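Local coordinates for protein mevalonate diphosphate decarboxylase (Legionella pneumophila, PDB 3LTO) that probably carries out the ATP-dependent decarboxylation of mevalonate diphosphate, a step that feeds isoprenoid and lipid biosynthesis, at residues Ser37-Leu45 with Leu94-Pro102. Numbering follows the deposited sequence.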
ATOM      1  N   SER A  37      22.910  -9.786   3.267  1.00 18.79           N
ATOM      2  CA  SER A  37      22.944 -11.072   2.581  1.00 22.99           C
ATOM      3  C   SER A  37      23.806 -12.191   3.169  1.00 23.52           C
ATOM      4  O   SER A  37      23.608 -13.356   2.837  1.00 23.90           O
ATOM      5  CB  SER A  37      23.317 -10.845   1.116  1.00 24.40           C
ATOM      6  OG  SER A  37      22.267 -10.153   0.456  1.00 28.34           O
ATOM      7  N   ASN A  38      24.747 -11.858   4.041  1.00 24.65           N
ATOM      8  CA  ASN A  38      25.597 -12.885   4.631  1.00 25.09           C
ATOM      9  C   ASN A  38      24.993 -13.514   5.891  1.00 23.34           C
ATOM     10  O   ASN A  38      25.309 -14.648   6.225  1.00 24.30           O
ATOM     11  CB  ASN A  38      26.979 -12.303   4.926  1.00 27.43           C
ATOM     12  CG  ASN A  38      27.706 -11.873   3.660  1.00 29.89           C
ATOM     13  OD1 ASN A  38      28.159 -12.707   2.875  1.00 30.14           O
ATOM     14  ND2 ASN A  38      27.803 -10.563   3.448  1.00 31.98           N
ATOM     15  N   LEU A  39      24.131 -12.780   6.586  1.00 20.62           N
ATOM     16  CA  LEU A  39      23.485 -13.305   7.781  1.00 19.10           C
ATOM     17  C   LEU A  39      22.186 -13.937   7.300  1.00 18.54           C
ATOM     18  O   LEU A  39      21.313 -13.253   6.759  1.00 17.71           O
ATOM     19  CB  LEU A  39      23.208 -12.179   8.783  1.00 18.13           C
ATOM     20  CG  LEU A  39      24.415 -11.374   9.292  1.00 17.91           C
ATOM     21  CD1 LEU A  39      23.938 -10.308  10.280  1.00 17.66           C
ATOM     22  CD2 LEU A  39      25.429 -12.298   9.961  1.00 14.71           C
ATOM     23  N   LEU A  40      22.064 -15.248   7.490  1.00 18.03           N
ATOM     24  CA  LEU A  40      20.894 -15.977   7.017  1.00 16.22           C
ATOM     25  C   LEU A  40      20.174 -16.823   8.059  1.00 15.35           C
ATOM     26  O   LEU A  40      20.784 -17.363   8.977  1.00 14.93           O
ATOM     27  CB  LEU A  40      21.295 -16.909   5.859  1.00 15.62           C
ATOM     28  CG  LEU A  40      21.880 -16.351   4.556  1.00 16.89           C
ATOM     29  CD1 LEU A  40      22.508 -17.479   3.745  1.00 16.42           C
ATOM     30  CD2 LEU A  40      20.787 -15.665   3.755  1.00 15.71           C
ATOM     31  N   SER A  41      18.862 -16.933   7.893  1.00 13.73           N
ATOM     32  CA  SER A  41      18.045 -17.769   8.752  1.00 13.49           C
ATOM     33  C   SER A  41      17.598 -18.869   7.812  1.00 12.34           C
ATOM     34  O   SER A  41      17.427 -18.631   6.617  1.00 13.55           O
ATOM     35  CB  SER A  41      16.824 -17.012   9.284  1.00 13.72           C
ATOM     36  OG  SER A  41      17.158 -16.260  10.435  1.00 13.47           O
ATOM     37  N   SER A  42      17.425 -20.070   8.338  1.00 12.04           N
ATOM     38  CA  SER A  42      17.004 -21.190   7.512  1.00 11.72           C
ATOM     39  C   SER A  42      15.828 -21.903   8.135  1.00 10.08           C
ATOM     40  O   SER A  42      15.715 -21.989   9.351  1.00  9.38           O
ATOM     41  CB  SER A  42      18.160 -22.174   7.332  1.00 10.43           C
ATOM     42  OG  SER A  42      19.206 -21.578   6.584  1.00 16.35           O
ATOM     43  N   VAL A  43      14.943 -22.408   7.289  1.00 10.78           N
ATOM     44  CA  VAL A  43      13.788 -23.140   7.774  1.00 10.35           C
ATOM     45  C   VAL A  43      13.581 -24.407   6.975  1.00 10.04           C
ATOM     46  O   VAL A  43      13.512 -24.386   5.752  1.00 11.20           O
ATOM     47  CB  VAL A  43      12.501 -22.306   7.700  1.00  9.68           C
ATOM     48  CG1 VAL A  43      11.303 -23.176   8.061  1.00  8.05           C
ATOM     49  CG2 VAL A  43      12.594 -21.128   8.647  1.00  8.54           C
ATOM     50  N   LYS A  44      13.491 -25.518   7.682  1.00 11.58           N
ATOM     51  CA  LYS A  44      13.257 -26.792   7.038  1.00 12.66           C
ATOM     52  C   LYS A  44      11.882 -27.254   7.485  1.00 12.37           C
ATOM     53  O   LYS A  44      11.529 -27.143   8.659  1.00 14.02           O
ATOM     54  CB  LYS A  44      14.323 -27.807   7.462  1.00 15.06           C
ATOM     55  CG  LYS A  44      14.105 -29.217   6.923  1.00 16.61           C
ATOM     56  CD  LYS A  44      15.275 -30.120   7.279  1.00 17.90           C
ATOM     57  CE  LYS A  44      15.065 -31.536   6.756  1.00 20.03           C
ATOM     58  NZ  LYS A  44      16.213 -32.431   7.104  1.00 22.17           N
ATOM     59  N   LEU A  45      11.089 -27.744   6.547  1.00 12.59           N
ATOM     60  CA  LEU A  45       9.769 -28.237   6.891  1.00 13.56           C
ATOM     61  C   LEU A  45       9.664 -29.701   6.528  1.00 14.28           C
ATOM     62  O   LEU A  45      10.082 -30.107   5.449  1.00 13.31           O
ATOM     63  CB  LEU A  45       8.679 -27.464   6.143  1.00 11.79           C
ATOM     64  CG  LEU A  45       8.434 -26.022   6.567  1.00 14.10           C
ATOM     65  CD1 LEU A  45       7.377 -25.403   5.646  1.00 13.16           C
ATOM     66  CD2 LEU A  45       7.974 -25.989   8.025  1.00  9.84           C
ATOM     67  N   LEU A  94       6.757 -30.294  11.009  1.00  8.73           N
ATOM     68  CA  LEU A  94       7.798 -30.207  12.012  1.00  8.95           C
ATOM     69  C   LEU A  94       8.602 -29.032  11.468  1.00  9.35           C
ATOM     70  O   LEU A  94       9.025 -29.052  10.317  1.00 11.24           O
ATOM     71  CB  LEU A  94       8.666 -31.469  12.035  1.00  8.23           C
ATOM     72  CG  LEU A  94       9.958 -31.387  12.866  1.00 10.70           C
ATOM     73  CD1 LEU A  94       9.634 -31.078  14.312  1.00  8.71           C
ATOM     74  CD2 LEU A  94      10.724 -32.703  12.772  1.00  9.29           C
ATOM     75  N   ILE A  95       8.772 -27.990  12.272  1.00 10.39           N
ATOM     76  CA  ILE A  95       9.509 -26.809  11.837  1.00  9.48           C
ATOM     77  C   ILE A  95      10.884 -26.772  12.484  1.00  9.79           C
ATOM     78  O   ILE A  95      11.002 -26.753  13.702  1.00  9.65           O
ATOM     79  CB  ILE A  95       8.768 -25.513  12.235  1.00  7.71           C
ATOM     80  CG1 ILE A  95       7.301 -25.612  11.821  1.00  6.13           C
ATOM     81  CG2 ILE A  95       9.434 -24.302  11.574  1.00  4.92           C
ATOM     82  CD1 ILE A  95       6.439 -24.495  12.353  1.00  4.35           C
ATOM     83  N   GLN A  96      11.924 -26.775  11.661  1.00 11.06           N
ATOM     84  CA  GLN A  96      13.282 -26.708  12.172  1.00 11.38           C
ATOM     85  C   GLN A  96      13.950 -25.458  11.605  1.00 10.92           C
ATOM     86  O   GLN A  96      14.294 -25.392  10.424  1.00 10.06           O
ATOM     87  CB  GLN A  96      14.053 -27.979  11.796  1.00 12.31           C
ATOM     88  CG  GLN A  96      13.616 -29.198  12.611  1.00 11.55           C
ATOM     89  CD  GLN A  96      14.327 -30.469  12.197  1.00 15.25           C
ATOM     90  OE1 GLN A  96      14.464 -31.403  12.992  1.00 14.58           O
ATOM     91  NE2 GLN A  96      14.768 -30.521  10.942  1.00 14.13           N
ATOM     92  N   SER A  97      14.101 -24.456  12.464  1.00 11.03           N
ATOM     93  CA  SER A  97      14.703 -23.186  12.086  1.00 11.82           C
ATOM     94  C   SER A  97      16.134 -23.090  12.607  1.00 12.10           C
ATOM     95  O   SER A  97      16.491 -23.728  13.604  1.00 10.23           O
ATOM     96  CB  SER A  97      13.875 -22.031  12.650  1.00 12.42           C
ATOM     97  OG  SER A  97      13.771 -22.137  14.061  1.00 11.59           O
ATOM     98  N   SER A  98      16.943 -22.283  11.931  1.00 11.79           N
ATOM     99  CA  SER A  98      18.336 -22.115  12.306  1.00 16.54           C
ATOM    100  C   SER A  98      18.893 -20.813  11.735  1.00 18.70           C
ATOM    101  O   SER A  98      18.296 -20.221  10.833  1.00 20.41           O
ATOM    102  CB  SER A  98      19.141 -23.298  11.774  1.00 15.49           C
ATOM    103  OG  SER A  98      20.502 -23.171  12.119  1.00 25.36           O
ATOM    104  N   ASN A  99      20.027 -20.366  12.268  1.00 19.87           N
ATOM    105  CA  ASN A  99      20.682 -19.145  11.797  1.00 21.67           C
ATOM    106  C   ASN A  99      22.138 -19.477  11.538  1.00 22.81           C
ATOM    107  O   ASN A  99      22.653 -20.464  12.066  1.00 22.63           O
ATOM    108  CB  ASN A  99      20.640 -18.040  12.854  1.00 23.78           C
ATOM    109  CG  ASN A  99      19.241 -17.699  13.288  1.00 24.95           C
ATOM    110  OD1 ASN A  99      18.374 -17.403  12.467  1.00 27.52           O
ATOM    111  ND2 ASN A  99      19.010 -17.732  14.593  1.00 27.02           N
ATOM    112  N   ASN A 100      22.810 -18.661  10.733  1.00 22.36           N
ATOM    113  CA  ASN A 100      24.217 -18.911  10.473  1.00 22.57           C
ATOM    114  C   ASN A 100      25.043 -17.978  11.343  1.00 24.29           C
ATOM    115  O   ASN A 100      26.264 -17.892  11.206  1.00 23.28           O
ATOM    116  CB  ASN A 100      24.553 -18.729   8.989  1.00 20.86           C
ATOM    117  CG  ASN A 100      24.458 -17.296   8.533  1.00 20.21           C
ATOM    118  OD1 ASN A 100      24.022 -16.419   9.275  1.00 19.09           O
ATOM    119  ND2 ASN A 100      24.871 -17.049   7.293  1.00 21.05           N
ATOM    120  N   PHE A 101      24.356 -17.267  12.235  1.00 25.92           N
ATOM    121  CA  PHE A 101      25.029 -16.381  13.165  1.00 29.30           C
ATOM    122  C   PHE A 101      24.835 -16.899  14.584  1.00 33.15           C
ATOM    123  O   PHE A 101      23.772 -17.424  14.926  1.00 34.25           O
ATOM    124  CB  PHE A 101      24.551 -14.922  13.043  1.00 28.46           C
ATOM    125  CG  PHE A 101      23.085 -14.756  12.764  1.00 27.45           C
ATOM    126  CD1 PHE A 101      22.557 -15.061  11.509  1.00 26.20           C
ATOM    127  CD2 PHE A 101      22.241 -14.211  13.730  1.00 27.11           C
ATOM    128  CE1 PHE A 101      21.209 -14.818  11.220  1.00 23.97           C
ATOM    129  CE2 PHE A 101      20.893 -13.966  13.449  1.00 26.63           C
ATOM    130  CZ  PHE A 101      20.379 -14.270  12.190  1.00 23.83           C
ATOM    131  N   PRO A 102      25.871 -16.760  15.428  1.00 35.47           N
ATOM    132  CA  PRO A 102      25.886 -17.200  16.826  1.00 38.23           C
ATOM    133  C   PRO A 102      24.747 -16.688  17.695  1.00 40.55           C
ATOM    134  O   PRO A 102      24.179 -15.625  17.448  1.00 41.38           O
ATOM    135  CB  PRO A 102      27.244 -16.714  17.321  1.00 38.32           C
ATOM    136  CG  PRO A 102      27.442 -15.460  16.537  1.00 37.06           C
ATOM    137  CD  PRO A 102      27.037 -15.904  15.149  1.00 36.21           C
TER
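N100 holds the backbone of N38 and L40 with its side-chain amide, just past the end of strand 94-99, where this antiparallel pair in the N-terminal domain of a GHMP-type fold comes apart. Its ND2 gives a nearly straight bond of 2.7 Å to N38 O, lying almost in the amide plane of N100. The other end of the same amide, OD1, takes the L40 N-H at 2.9 Å, but the donor stands above the carbonyl plane, 50° out of it. The N100 N-H returns a bond to L40 O, so three bonds tie one asparagine to two residues, and the amide's rotation is fixed from both ends. With chi1 at 69°, CG sits between the backbone N and the carbonyl carbon, which swings the amide across to N38 and L40.

Next to it, the ring of F101 has N99 CB over the centre of one face, 3.6 Å above the plane. L39 crosses F101 at about a right angle, its CB 4.0 Å from F101 CD1.

Further along, the ladder is regular: S42 pairs with S98 and K44 with Q96 through two backbone bonds each. On the face carrying these four, the extended side chains of K44 and Q96 run side by side. On the face of V43, L45 and I95, the apolar branches lie side by side, I95 CG2 against V43 CG1 and I95 CG1 against L45 CD2; helix 110-129 packs beneath V43 and L45, and helix 71-87 against I95. Strand 2-12 lies along the far edge of 40-45, bonding to L39, S41, V43 and L45 through the backbone. S41 OG is hydrogen-bonded to S112 OG of helix 110-129.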